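Enterochelin esterase (Salmonella enterica subsp. enterica serovar Typhimurium, PDB 3MGA) probably hydrolyses the ester bonds of the siderophore enterobactin in its ferric form. Local coordinates at residues A261-L266 with P303-C308. Sequence-based numbering, arbitrary orientation.
Sequences AVQQEL and PTRFGC
Gln263 reaches from helix 256-273 to the edge of the Phe306 ring, a worked example of an amide side chain that packs through its carbons while its amide nitrogen bonds within its own helix. From CB the chain leaves with CG anti to the carbonyl carbon (chi1 -58°) and then runs extended, which carries it straight across to the loop that leads into strand 308-312. CG meets the outer end of the ring, 3.7 Å from Phe306 CZ. CD comes next, 3.7 Å from Phe306 CE2. At the tip the amide divides: NE2 sits at the ring edge, near its plane, 3.5 Å from Phe306 CE2, and hydrogen-bonds to Trp259 O one turn back on its own helix, whereas OE1 lies 3.8 Å from both CB and CG of Arg305. Amide and ring planes stand 78° apart. In Arg305, CG anti to the backbone N (chi1 177°) lies over the centre of one face of Phe306, 3.6 Å above the plane; bends at chi2 and chi3 then turn the chain away, and NH2 hydrogen-bonds to Thr283 OG1 and Ser277 O. Val262 CG1 adds a looser apolar touch at 4.5 Å from Phe306 CZ, and Trp259 meets the same ring edge-to-face. The contact thus joins a helix of the alpha/beta-hydrolase domain to the link between helix 290-301 and strand 308-312, beside the central sheet. No hydrogen bond crosses between the two segments; the chemistry implies an interface held by van der Waals packing around one aromatic ring, with the Trp259 bond steadying the amide and the guanidinium bonded outside the contact, where Asp278 gives only a long, weak ion pair.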
loop_
_atom_site.group_PDB
_atom_site.type_symbol
_atom_site.label_atom_id
_atom_site.label_comp_id
_atom_site.label_asym_id
_atom_site.label_seq_id
_atom_site.Cartn_x
_atom_site.Cartn_y
_atom_site.Cartn_z
ATOM N N ALA A 261 9.504 -8.748 -21.196
ATOM C CA ALA A 261 10.874 -8.416 -20.833
ATOM C C ALA A 261 11.334 -9.116 -19.556
ATOM O O ALA A 261 12.468 -9.593 -19.485
ATOM C CB ALA A 261 11.014 -6.896 -20.671
ATOM N N VAL A 262 10.464 -9.149 -18.541
ATOM C CA VAL A 262 10.779 -9.806 -17.276
ATOM C C VAL A 262 11.077 -11.298 -17.467
ATOM O O VAL A 262 12.001 -11.845 -16.856
ATOM C CB VAL A 262 9.628 -9.630 -16.254
ATOM C CG1 VAL A 262 9.712 -10.660 -15.136
ATOM C CG2 VAL A 262 9.606 -8.197 -15.707
ATOM N N GLN A 263 10.320 -11.951 -18.338
ATOM C CA GLN A 263 10.502 -13.385 -18.568
ATOM C C GLN A 263 11.705 -13.736 -19.456
ATOM O O GLN A 263 12.438 -14.685 -19.160
ATOM C CB GLN A 263 9.237 -13.968 -19.184
ATOM C CG GLN A 263 8.011 -13.755 -18.331
ATOM C CD GLN A 263 6.757 -14.244 -18.997
ATOM O OE1 GLN A 263 6.639 -15.422 -19.334
ATOM N NE2 GLN A 263 5.788 -13.347 -19.161
ATOM N N GLN A 264 11.900 -12.964 -20.525
ATOM C CA GLN A 264 12.973 -13.206 -21.501
ATOM C C GLN A 264 14.349 -12.649 -21.118
ATOM O O GLN A 264 15.383 -13.188 -21.526
ATOM C CB GLN A 264 12.570 -12.597 -22.852
ATOM C CG GLN A 264 11.290 -13.175 -23.461
ATOM C CD GLN A 264 10.817 -12.392 -24.679
ATOM O OE1 GLN A 264 11.135 -11.208 -24.835
ATOM N NE2 GLN A 264 10.032 -13.041 -25.531
ATOM N N GLU A 265 14.355 -11.580 -20.336
ATOM C CA GLU A 265 15.589 -10.912 -19.950
ATOM C C GLU A 265 15.938 -11.039 -18.462
ATOM O O GLU A 265 17.041 -11.466 -18.125
ATOM C CB GLU A 265 15.464 -9.421 -20.280
ATOM C CG GLU A 265 15.095 -9.096 -21.733
ATOM C CD GLU A 265 14.654 -7.643 -21.915
ATOM O OE1 GLU A 265 14.422 -6.948 -20.898
ATOM O OE2 GLU A 265 14.520 -7.200 -23.073
ATOM N N LEU A 266 14.999 -10.675 -17.583
ATOM C CA LEU A 266 15.247 -10.654 -16.136
ATOM C C LEU A 266 15.347 -12.014 -15.441
ATOM O O LEU A 266 16.351 -12.296 -14.787
ATOM C CB LEU A 266 14.186 -9.797 -15.427
ATOM C CG LEU A 266 14.352 -9.625 -13.916
ATOM C CD1 LEU A 266 15.691 -8.964 -13.598
ATOM C CD2 LEU A 266 13.196 -8.832 -13.318
ATOM N N PRO A 303 -0.184 -17.597 -17.453
ATOM C CA PRO A 303 -0.437 -18.464 -16.297
ATOM C C PRO A 303 0.533 -19.636 -16.205
ATOM O O PRO A 303 0.644 -20.260 -15.153
ATOM C CB PRO A 303 -1.870 -18.952 -16.531
ATOM C CG PRO A 303 -2.061 -18.888 -18.011
ATOM C CD PRO A 303 -1.192 -17.771 -18.516
ATOM N N THR A 304 1.227 -19.918 -17.302
ATOM C CA THR A 304 2.207 -20.995 -17.359
ATOM C C THR A 304 3.497 -20.603 -16.637
ATOM O O THR A 304 4.341 -21.454 -16.361
ATOM C CB THR A 304 2.537 -21.368 -18.833
ATOM O OG1 THR A 304 3.490 -22.441 -18.865
ATOM C CG2 THR A 304 3.100 -20.163 -19.586
ATOM N N ARG A 305 3.650 -19.309 -16.359
ATOM C CA ARG A 305 4.817 -18.786 -15.659
ATOM C C ARG A 305 4.432 -18.139 -14.324
ATOM O O ARG A 305 5.169 -18.268 -13.340
ATOM C CB ARG A 305 5.538 -17.782 -16.552
ATOM C CG ARG A 305 6.755 -17.070 -15.947
ATOM C CD ARG A 305 7.917 -17.985 -15.542
ATOM N NE ARG A 305 7.705 -18.673 -14.267
ATOM C CZ ARG A 305 8.620 -19.429 -13.656
ATOM N NH1 ARG A 305 9.828 -19.602 -14.186
ATOM N NH2 ARG A 305 8.327 -20.013 -12.502
ATOM N N PHE A 306 3.290 -17.453 -14.285
ATOM C CA PHE A 306 2.842 -16.785 -13.060
ATOM C C PHE A 306 1.477 -17.329 -12.645
ATOM O O PHE A 306 0.438 -16.855 -13.111
ATOM C CB PHE A 306 2.773 -15.264 -13.269
ATOM C CG PHE A 306 4.010 -14.678 -13.900
ATOM C CD1 PHE A 306 5.204 -14.616 -13.199
ATOM C CD2 PHE A 306 3.970 -14.168 -15.191
ATOM C CE1 PHE A 306 6.345 -14.073 -13.773
ATOM C CE2 PHE A 306 5.108 -13.615 -15.773
ATOM C CZ PHE A 306 6.295 -13.566 -15.057
ATOM N N GLY A 307 1.483 -18.320 -11.760
ATOM C CA GLY A 307 0.251 -18.953 -11.306
ATOM C C GLY A 307 -0.379 -18.355 -10.068
ATOM O O GLY A 307 -1.540 -18.634 -9.771
ATOM N N CYS A 308 0.374 -17.529 -9.346
ATOM C CA CYS A 308 -0.126 -16.914 -8.121
ATOM C C CYS A 308 -0.125 -15.392 -8.235
ATOM O O CYS A 308 0.897 -14.781 -8.530
ATOM C CB CYS A 308 0.730 -17.357 -6.929
ATOM S SG CYS A 308 0.874 -19.168 -6.756
#